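Local coordinates for ginlfy protein (PDB 4UDE), which is probably a DNA-binding transcription factor of the FLO/LFY family, represented here by its SAM oligomerization domain, at residues A[18-23]-A[67-72]; A[22-27]-A[59-64]; A[41-46]-A[72-77]. One frame throughout, in Å; residues are numbered along the deposited sequence.

Contact 1: A[18-23]-A[67-72]; sequences YGVRYM and YGIKSA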
loop_
_atom_site.group_PDB
_atom_site.type_symbol
_atom_site.label_atom_id
_atom_site.label_comp_id
_atom_site.label_asym_id
_atom_site.label_seq_id
_atom_site.Cartn_x
_atom_site.Cartn_y
_atom_site.Cartn_z
ATOM N N TYR A 18 -8.068 4.451 -4.757
ATOM C CA TYR A 18 -8.328 3.526 -3.666
ATOM C C TYR A 18 -8.481 4.185 -2.306
ATOM O O TYR A 18 -8.624 3.492 -1.314
ATOM C CB TYR A 18 -7.334 2.359 -3.683
ATOM C CG TYR A 18 -7.535 1.468 -4.894
ATOM C CD1 TYR A 18 -8.441 0.411 -4.865
ATOM C CD2 TYR A 18 -6.824 1.690 -6.075
ATOM C CE1 TYR A 18 -8.637 -0.406 -5.979
ATOM C CE2 TYR A 18 -7.012 0.879 -7.197
ATOM C CZ TYR A 18 -7.924 -0.166 -7.143
ATOM O OH TYR A 18 -8.124 -0.976 -8.233
ATOM N N GLY A 19 -8.521 5.517 -2.278
ATOM C CA GLY A 19 -8.739 6.298 -1.065
ATOM C C GLY A 19 -7.636 6.296 -0.026
ATOM O O GLY A 19 -7.890 6.634 1.127
ATOM N N VAL A 20 -6.396 5.970 -0.412
ATOM C CA VAL A 20 -5.288 5.990 0.551
ATOM C C VAL A 20 -4.767 7.426 0.641
ATOM O O VAL A 20 -4.426 8.024 -0.376
ATOM C CB VAL A 20 -4.206 4.938 0.216
ATOM C CG1 VAL A 20 -3.122 4.910 1.288
ATOM C CG2 VAL A 20 -4.843 3.554 0.070
ATOM N N ARG A 21 -4.826 8.010 1.838
ATOM C CA ARG A 21 -4.429 9.403 2.049
ATOM C C ARG A 21 -2.918 9.610 2.065
ATOM O O ARG A 21 -2.158 8.669 2.298
ATOM C CB ARG A 21 -5.145 10.010 3.270
ATOM C CG ARG A 21 -6.675 9.934 3.117
ATOM C CD ARG A 21 -7.431 10.458 4.321
ATOM N NE ARG A 21 -7.166 9.703 5.545
ATOM C CZ ARG A 21 -7.389 10.167 6.770
ATOM N NH1 ARG A 21 -7.887 11.383 6.946
ATOM N NH2 ARG A 21 -7.150 9.406 7.829
ATOM N N TYR A 22 -2.497 10.848 1.752
ATOM C CA TYR A 22 -1.122 11.295 1.629
ATOM C C TYR A 22 -0.217 10.880 2.786
ATOM O O TYR A 22 0.862 10.350 2.542
ATOM C CB TYR A 22 -1.063 12.819 1.389
ATOM C CG TYR A 22 0.341 13.305 1.101
ATOM C CD1 TYR A 22 0.989 12.961 -0.081
ATOM C CD2 TYR A 22 1.043 14.064 2.034
ATOM C CE1 TYR A 22 2.293 13.383 -0.341
ATOM C CE2 TYR A 22 2.344 14.500 1.779
ATOM C CZ TYR A 22 2.966 14.156 0.588
ATOM O OH TYR A 22 4.252 14.574 0.310
ATOM N N MET A 23 -0.658 11.118 4.026
ATOM C CA MET A 23 0.068 10.776 5.245
ATOM C C MET A 23 0.185 9.265 5.489
ATOM O O MET A 23 1.103 8.839 6.182
ATOM C CB MET A 23 -0.563 11.471 6.453
ATOM C CG MET A 23 -0.106 12.902 6.614
ATOM S SD MET A 23 -0.684 13.566 8.198
ATOM C CE MET A 23 0.823 13.277 9.228
ATOM N N TYR A 67 -9.844 -0.831 3.641
ATOM C CA TYR A 67 -10.364 -1.636 2.534
ATOM C C TYR A 67 -9.663 -1.287 1.201
ATOM O O TYR A 67 -9.404 -2.189 0.407
ATOM C CB TYR A 67 -11.898 -1.491 2.417
ATOM C CG TYR A 67 -12.629 -2.289 3.470
ATOM C CD1 TYR A 67 -12.740 -3.676 3.369
ATOM C CD2 TYR A 67 -13.161 -1.670 4.595
ATOM C CE1 TYR A 67 -13.372 -4.425 4.362
ATOM C CE2 TYR A 67 -13.807 -2.406 5.588
ATOM C CZ TYR A 67 -13.926 -3.783 5.459
ATOM O OH TYR A 67 -14.572 -4.513 6.429
ATOM N N GLY A 68 -9.333 -0.008 1.009
ATOM C CA GLY A 68 -8.625 0.524 -0.164
ATOM C C GLY A 68 -7.227 -0.026 -0.386
ATOM O O GLY A 68 -6.847 -0.310 -1.526
ATOM N N ILE A 69 -6.433 -0.182 0.689
ATOM C CA ILE A 69 -5.064 -0.742 0.582
ATOM C C ILE A 69 -5.147 -2.151 0.052
ATOM O O ILE A 69 -4.433 -2.498 -0.889
ATOM C CB ILE A 69 -4.263 -0.650 1.936
ATOM C CG1 ILE A 69 -3.954 0.822 2.323
ATOM C CG2 ILE A 69 -2.968 -1.542 1.934
ATOM C CD1 ILE A 69 -3.654 1.056 3.799
ATOM N N LYS A 70 -6.063 -2.953 0.615
ATOM C CA LYS A 70 -6.258 -4.356 0.206
ATOM C C LYS A 70 -6.793 -4.474 -1.220
ATOM O O LYS A 70 -6.326 -5.328 -1.964
ATOM C CB LYS A 70 -7.210 -5.079 1.170
ATOM C CG LYS A 70 -6.769 -5.101 2.636
ATOM C CD LYS A 70 -5.838 -6.280 2.977
ATOM C CE LYS A 70 -6.479 -7.651 2.852
ATOM N NZ LYS A 70 -7.723 -7.790 3.671
ATOM N N SER A 71 -7.773 -3.641 -1.595
ATOM C CA SER A 71 -8.375 -3.647 -2.939
ATOM C C SER A 71 -7.366 -3.253 -4.008
ATOM O O SER A 71 -7.365 -3.852 -5.090
ATOM C CB SER A 71 -9.577 -2.706 -2.987
ATOM O OG SER A 71 -10.710 -3.318 -2.391
ATOM N N ALA A 72 -6.496 -2.254 -3.699
ATOM C CA ALA A 72 -5.468 -1.780 -4.626
ATOM C C ALA A 72 -4.455 -2.889 -4.900
ATOM O O ALA A 72 -4.115 -3.105 -6.058
ATOM C CB ALA A 72 -4.771 -0.542 -4.065
#
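The carbonyl oxygen of Tyr-18 points at the backbone of Gly-68. Tyr-18 O lies 3.2 Å from Gly-68 CA, a CA-H...O contact with an angle of 142° at the hydrogen. Gly-68 has no side chain, and here the loop comes very near the helix. The CA atoms of Tyr-18 and Gly-68 are 4.6 Å apart. The phenol ring then continues along the helix toward its next turn. CG of Tyr-18 is anti to its own carbonyl carbon (chi1 -67°), which starts the ring off in this direction. Ala-72 lies against one face of the ring. Its CA sits 3.6 Å from the ring centroid, only 8° off the ring normal, a CH-pi contact over the centre. The methyl shifts toward the CB end of the ring, with Ala-72 CB 3.5 Å from Tyr-18 CG. Ser-71 adds its methylene, CB 3.8 Å from Tyr-18 CD1. A second, smaller patch lies one residue beyond Gly-19. There Val-20 CG2 touches Ile-69 CG1 at 3.7 Å, the two side chains crossing at about a right angle. Phe-15 of helix 2-15 touches both Val-20 and Ala-72, and Ile-50 of helix 43-55 touches Ile-69. The contact thus lays the loop that follows helix 2-15 on the long C-terminal helix of the SAM domain. Its chemistry is mainly apolar, with one weak carbon donor. The hold depends on close fit, with Gly-68 against the Tyr-18 carbonyl and Ala-72 against its ring, rather than on conventional hydrogen bonds.

Contact 2: A[22-27]-A[59-64]; sequences YMTLTK and VDLLVG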
loop_
_atom_site.group_PDB
_atom_site.type_symbol
_atom_site.label_atom_id
_atom_site.label_comp_id
_atom_site.label_asym_id
_atom_site.label_seq_id
_atom_site.Cartn_x
_atom_site.Cartn_y
_atom_site.Cartn_z
ATOM N N TYR A 22 -2.497 10.848 1.752
ATOM C CA TYR A 22 -1.122 11.295 1.629
ATOM C C TYR A 22 -0.217 10.880 2.786
ATOM O O TYR A 22 0.862 10.350 2.542
ATOM C CB TYR A 22 -1.063 12.819 1.389
ATOM C CG TYR A 22 0.341 13.305 1.101
ATOM C CD1 TYR A 22 0.989 12.961 -0.081
ATOM C CD2 TYR A 22 1.043 14.064 2.034
ATOM C CE1 TYR A 22 2.293 13.383 -0.341
ATOM C CE2 TYR A 22 2.344 14.500 1.779
ATOM C CZ TYR A 22 2.966 14.156 0.588
ATOM O OH TYR A 22 4.252 14.574 0.310
ATOM N N MET A 23 -0.658 11.118 4.026
ATOM C CA MET A 23 0.068 10.776 5.245
ATOM C C MET A 23 0.185 9.265 5.489
ATOM O O MET A 23 1.103 8.839 6.182
ATOM C CB MET A 23 -0.563 11.471 6.453
ATOM C CG MET A 23 -0.106 12.902 6.614
ATOM S SD MET A 23 -0.684 13.566 8.198
ATOM C CE MET A 23 0.823 13.277 9.228
ATOM N N THR A 24 -0.768 8.457 4.961
ATOM C CA THR A 24 -0.680 6.996 5.048
ATOM C C THR A 24 0.447 6.571 4.080
ATOM O O THR A 24 1.318 5.812 4.481
ATOM C CB THR A 24 -2.026 6.345 4.716
ATOM O OG1 THR A 24 -3.038 6.834 5.623
ATOM C CG2 THR A 24 -1.956 4.827 4.753
ATOM N N LEU A 25 0.471 7.132 2.853
ATOM C CA LEU A 25 1.494 6.851 1.828
ATOM C C LEU A 25 2.881 7.209 2.321
ATOM O O LEU A 25 3.814 6.414 2.176
ATOM C CB LEU A 25 1.191 7.571 0.489
ATOM C CG LEU A 25 -0.107 7.153 -0.201
ATOM C CD1 LEU A 25 -0.424 8.046 -1.392
ATOM C CD2 LEU A 25 -0.063 5.689 -0.613
ATOM N N THR A 26 2.997 8.406 2.920
ATOM C CA THR A 26 4.212 8.965 3.514
ATOM C C THR A 26 4.754 7.998 4.575
ATOM O O THR A 26 5.947 7.717 4.575
ATOM C CB THR A 26 3.901 10.385 4.051
ATOM O OG1 THR A 26 4.007 11.304 2.966
ATOM C CG2 THR A 26 4.828 10.820 5.140
ATOM N N LYS A 27 3.884 7.496 5.457
ATOM C CA LYS A 27 4.318 6.572 6.480
ATOM C C LYS A 27 4.787 5.230 5.891
ATOM O O LYS A 27 5.801 4.708 6.334
ATOM C CB LYS A 27 3.236 6.384 7.562
ATOM C CG LYS A 27 3.730 5.613 8.798
ATOM C CD LYS A 27 4.969 6.179 9.496
ATOM C CE LYS A 27 4.711 7.478 10.218
ATOM N NZ LYS A 27 5.956 8.011 10.833
ATOM N N VAL A 59 -0.886 5.816 12.668
ATOM C CA VAL A 59 -1.474 6.483 11.515
ATOM C C VAL A 59 -3.001 6.440 11.641
ATOM O O VAL A 59 -3.560 5.448 12.106
ATOM C CB VAL A 59 -0.909 6.074 10.103
ATOM C CG1 VAL A 59 0.526 5.584 10.182
ATOM C CG2 VAL A 59 -1.772 5.049 9.404
ATOM N N ASP A 60 -3.659 7.541 11.322
ATOM C CA ASP A 60 -5.116 7.559 11.367
ATOM C C ASP A 60 -5.635 7.015 10.028
ATOM O O ASP A 60 -5.387 7.617 8.970
ATOM C CB ASP A 60 -5.643 8.978 11.629
ATOM C CG ASP A 60 -7.156 9.064 11.711
ATOM O OD1 ASP A 60 -7.769 8.220 12.423
ATOM O OD2 ASP A 60 -7.729 9.976 11.079
ATOM N N LEU A 61 -6.271 5.848 10.067
ATOM C CA LEU A 61 -6.832 5.230 8.862
ATOM C C LEU A 61 -8.349 5.277 8.897
ATOM O O LEU A 61 -8.950 4.784 9.852
ATOM C CB LEU A 61 -6.404 3.760 8.709
ATOM C CG LEU A 61 -4.930 3.472 8.488
ATOM C CD1 LEU A 61 -4.676 1.976 8.498
ATOM C CD2 LEU A 61 -4.449 4.069 7.200
ATOM N N LEU A 62 -8.972 5.813 7.828
ATOM C CA LEU A 62 -10.430 5.791 7.655
ATOM C C LEU A 62 -10.784 4.335 7.361
ATOM O O LEU A 62 -9.887 3.555 7.014
ATOM C CB LEU A 62 -10.870 6.708 6.488
ATOM C CG LEU A 62 -10.439 8.184 6.559
ATOM C CD1 LEU A 62 -10.792 8.921 5.287
ATOM C CD2 LEU A 62 -11.053 8.909 7.755
ATOM N N VAL A 63 -12.050 3.948 7.538
ATOM C CA VAL A 63 -12.517 2.568 7.286
ATOM C C VAL A 63 -12.281 2.155 5.820
ATOM O O VAL A 63 -11.724 1.083 5.583
ATOM C CB VAL A 63 -13.991 2.355 7.752
ATOM C CG1 VAL A 63 -14.456 0.916 7.538
ATOM C CG2 VAL A 63 -14.152 2.740 9.218
ATOM N N GLY A 64 -12.652 3.033 4.875
ATOM C CA GLY A 64 -12.504 2.816 3.430
ATOM C C GLY A 64 -11.066 2.780 2.937
ATOM O O GLY A 64 -10.772 2.186 1.892
HETATM O O HOH W 1 -3.467 8.891 7.387
#
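Thr-24 meets Leu-61 with every atom of its side chain. CB of Thr-24 lies 4.1 Å from Leu-61 CD2. From there the side chain forks. The methyl CG2 touches Leu-61 CD2 at 3.6 Å. The hydroxyl OG1 lies on the other branch, 3.5 Å from the same Leu-61 CD2. One methyl of leucine therefore faces both branches, and the two side chains cross at about a right angle. The tip of the threonine is polar and has its own partners. Water 1 donates to Thr-24 OG1 at 2.7 Å and to Asp-60 O at 2.8 Å, so it bridges the helix and the chain before helix 63-83. OG1 is also hydrogen-bonded to Glu-65 OE2, whose companion oxygen OE1 takes Leu-62 N and forms a salt bridge with Arg-21. One turn further along helix 22-30, the aliphatic part of Lys-27 meets Val-59. Lys-27 CG, anti to the backbone N (chi1 -170°), comes to 3.5 Å from Val-59 CG1, a carbon pair tighter than usual van der Waals contact. Lys-27 then bends at chi2 and chi3, and NZ forms a salt bridge with Glu-30 of its own helix. Leu-53 of helix 43-55 touches both Lys-27 and Val-59. In this SAM domain the contact joins helix 22-30 to the connection between helices 43-55 and 63-83. Methyl and methylene contacts supply much of the direct touch, while the hydroxyl of the buried Thr-24 is satisfied by water and a carboxylate. With the water donating, the hydroxyl proton is probably given to Glu-65.

Contact 3: A[41-46]-A[72-77]; sequences MTEQEL and AVRAEK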
loop_
_atom_site.group_PDB
_atom_site.type_symbol
_atom_site.label_atom_id
_atom_site.label_comp_id
_atom_site.label_asym_id
_atom_site.label_seq_id
_atom_site.Cartn_x
_atom_site.Cartn_y
_atom_site.Cartn_z
ATOM N N MET A 41 2.956 -10.117 -0.982
ATOM C CA MET A 41 2.541 -10.387 0.394
ATOM C C MET A 41 1.193 -11.085 0.397
ATOM O O MET A 41 0.410 -10.891 -0.515
ATOM C CB MET A 41 2.450 -9.073 1.202
ATOM C CG MET A 41 3.799 -8.592 1.691
ATOM S SD MET A 41 3.808 -6.865 2.271
ATOM C CE MET A 41 2.675 -6.956 3.647
ATOM N N THR A 42 0.901 -11.866 1.432
ATOM C CA THR A 42 -0.401 -12.528 1.500
ATOM C C THR A 42 -1.442 -11.537 2.051
ATOM O O THR A 42 -1.074 -10.495 2.610
ATOM C CB THR A 42 -0.331 -13.788 2.386
ATOM O OG1 THR A 42 -0.018 -13.394 3.714
ATOM C CG2 THR A 42 0.673 -14.848 1.875
ATOM N N GLU A 43 -2.733 -11.889 1.931
ATOM C CA GLU A 43 -3.847 -11.104 2.499
ATOM C C GLU A 43 -3.671 -10.921 4.003
ATOM O O GLU A 43 -3.932 -9.831 4.523
ATOM C CB GLU A 43 -5.181 -11.818 2.245
ATOM C CG GLU A 43 -5.573 -11.801 0.777
ATOM C CD GLU A 43 -6.571 -10.728 0.403
ATOM O OE1 GLU A 43 -7.324 -10.280 1.297
ATOM O OE2 GLU A 43 -6.657 -10.400 -0.802
ATOM N N GLN A 44 -3.206 -11.989 4.697
ATOM C CA GLN A 44 -2.950 -11.959 6.145
ATOM C C GLN A 44 -1.796 -10.999 6.491
ATOM O O GLN A 44 -1.897 -10.277 7.477
ATOM C CB GLN A 44 -2.693 -13.375 6.707
ATOM C CG GLN A 44 -2.545 -13.449 8.253
ATOM C CD GLN A 44 -3.713 -12.831 9.008
ATOM O OE1 GLN A 44 -4.880 -13.204 8.817
ATOM N NE2 GLN A 44 -3.421 -11.851 9.869
ATOM N N GLU A 45 -0.724 -10.968 5.668
ATOM C CA GLU A 45 0.430 -10.075 5.886
ATOM C C GLU A 45 0.021 -8.621 5.676
ATOM O O GLU A 45 0.453 -7.748 6.422
ATOM C CB GLU A 45 1.624 -10.475 5.003
ATOM C CG GLU A 45 2.214 -11.825 5.408
ATOM C CD GLU A 45 3.220 -12.427 4.442
ATOM O OE1 GLU A 45 3.253 -12.002 3.271
ATOM O OE2 GLU A 45 3.973 -13.337 4.851
ATOM N N LEU A 46 -0.864 -8.374 4.702
ATOM C CA LEU A 46 -1.409 -7.032 4.463
ATOM C C LEU A 46 -2.281 -6.600 5.662
ATOM O O LEU A 46 -2.163 -5.450 6.093
ATOM C CB LEU A 46 -2.171 -6.960 3.145
ATOM C CG LEU A 46 -1.313 -7.205 1.890
ATOM C CD1 LEU A 46 -2.170 -7.655 0.704
ATOM C CD2 LEU A 46 -0.444 -5.971 1.534
ATOM N N ALA A 72 -6.496 -2.254 -3.699
ATOM C CA ALA A 72 -5.468 -1.780 -4.626
ATOM C C ALA A 72 -4.455 -2.889 -4.900
ATOM O O ALA A 72 -4.115 -3.105 -6.058
ATOM C CB ALA A 72 -4.771 -0.542 -4.065
ATOM N N VAL A 73 -4.049 -3.649 -3.856
ATOM C CA VAL A 73 -3.107 -4.778 -4.001
ATOM C C VAL A 73 -3.782 -5.950 -4.762
ATOM O O VAL A 73 -3.181 -6.487 -5.687
ATOM C CB VAL A 73 -2.456 -5.192 -2.651
ATOM C CG1 VAL A 73 -1.544 -6.420 -2.812
ATOM C CG2 VAL A 73 -1.665 -4.029 -2.057
ATOM N N ARG A 74 -5.056 -6.284 -4.430
ATOM C CA ARG A 74 -5.801 -7.343 -5.151
ATOM C C ARG A 74 -5.883 -7.055 -6.628
ATOM O O ARG A 74 -5.689 -7.964 -7.431
ATOM C CB ARG A 74 -7.237 -7.482 -4.636
ATOM C CG ARG A 74 -7.340 -8.186 -3.328
ATOM C CD ARG A 74 -8.759 -8.097 -2.827
ATOM N NE ARG A 74 -8.854 -8.674 -1.495
ATOM C CZ ARG A 74 -9.902 -8.527 -0.698
ATOM N NH1 ARG A 74 -10.945 -7.799 -1.084
ATOM N NH2 ARG A 74 -9.915 -9.097 0.495
ATOM N N ALA A 75 -6.231 -5.803 -6.987
ATOM C CA ALA A 75 -6.377 -5.373 -8.383
ATOM C C ALA A 75 -5.066 -5.463 -9.101
ATOM O O ALA A 75 -5.040 -5.908 -10.253
ATOM C CB ALA A 75 -6.903 -3.945 -8.447
ATOM N N GLU A 76 -3.965 -5.047 -8.435
ATOM C CA GLU A 76 -2.638 -5.105 -9.038
ATOM C C GLU A 76 -2.187 -6.550 -9.256
ATOM O O GLU A 76 -1.636 -6.840 -10.305
ATOM C CB GLU A 76 -1.622 -4.253 -8.264
ATOM C CG GLU A 76 -0.214 -4.186 -8.881
ATOM C CD GLU A 76 -0.026 -3.661 -10.297
ATOM O OE1 GLU A 76 -0.965 -3.061 -10.871
ATOM O OE2 GLU A 76 1.082 -3.851 -10.840
ATOM N N LYS A 77 -2.472 -7.451 -8.295
ATOM C CA LYS A 77 -2.170 -8.890 -8.365
ATOM C C LYS A 77 -2.924 -9.509 -9.545
ATOM O O LYS A 77 -2.327 -10.235 -10.333
ATOM C CB LYS A 77 -2.578 -9.607 -7.065
ATOM C CG LYS A 77 -1.564 -9.519 -5.930
ATOM C CD LYS A 77 -2.093 -10.235 -4.653
ATOM C CE LYS A 77 -1.121 -10.164 -3.487
ATOM N NZ LYS A 77 -1.566 -10.939 -2.288
#
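Leu-46 and Val-73 form the buried part of this contact, reaching toward each other tip to tip. Leu-46 CD1 meets Val-73 CG1 at 3.8 Å. Leu-38 of helix 35-39 also touches Leu-46. Beside this pair, Lys-77 crosses from helix 63-83 to the other segment. Its chain is extended beyond CG, which carries the ammonium across to the loop before helix 43-55. There Lys-77 NZ donates to Met-41 O at 2.7 Å, nearly in line with the carbonyl (C=O...N angle 167°). The carbonyl that takes this bond lies just ahead of a capping box. Thr-42 is the N-cap of helix 43-55. Its OG1 accepts from Glu-45 N at 3.2 Å, and Thr-42 N returns a 3.0 Å bond to Glu-45 OE1, met from above the carboxylate plane. Lys-77 thus ties the long C-terminal helix of the SAM domain to the start of helix 43-55. The outer side is polar. Here Glu-43 and the exposed Arg-74 form a bidentate salt bridge, the guanidinium gripping side-on with NE and NH2. Arg-74 NE donates to the syn lone pair of Glu-43 OE2 at 2.9 Å, with a nearly straight N-H...O angle of 170°. Arg-74 NH2 reaches Glu-43 OE1 at 3.0 Å. The two planes are only 20° apart, so the groups lie almost flat with each other. Lys-70 adds a long, weak ion pair to Glu-43 OE1. Lys-77 NZ, 5.3 Å from Glu-43 OE2, is not in contact with it; its charge would probably add a little to what Arg-74 does for the carboxylate.

In the fold
All three contacts use helix 63-83 or the chain leading into it. Contacts 1 and 2 are neighbours, with centres 8 Å apart, and share Tyr-22 and Met-23. Among their touches, Val-20 CG1 packs on Leu-25 CD2 at 3.7 Å. Contact 1 also adjoins contact 3, centres 12 Å apart, and Ala-72 belongs to both. Between them Lys-70 CD rests on Leu-46 CB at 3.7 Å. Contacts 2 and 3 lie on opposite sides of the chain's centre. Their centres are about 17 Å apart and their nearest atoms about 8 Å apart. Contact 1 therefore sits between the other two, and together they join parts of one SAM domain.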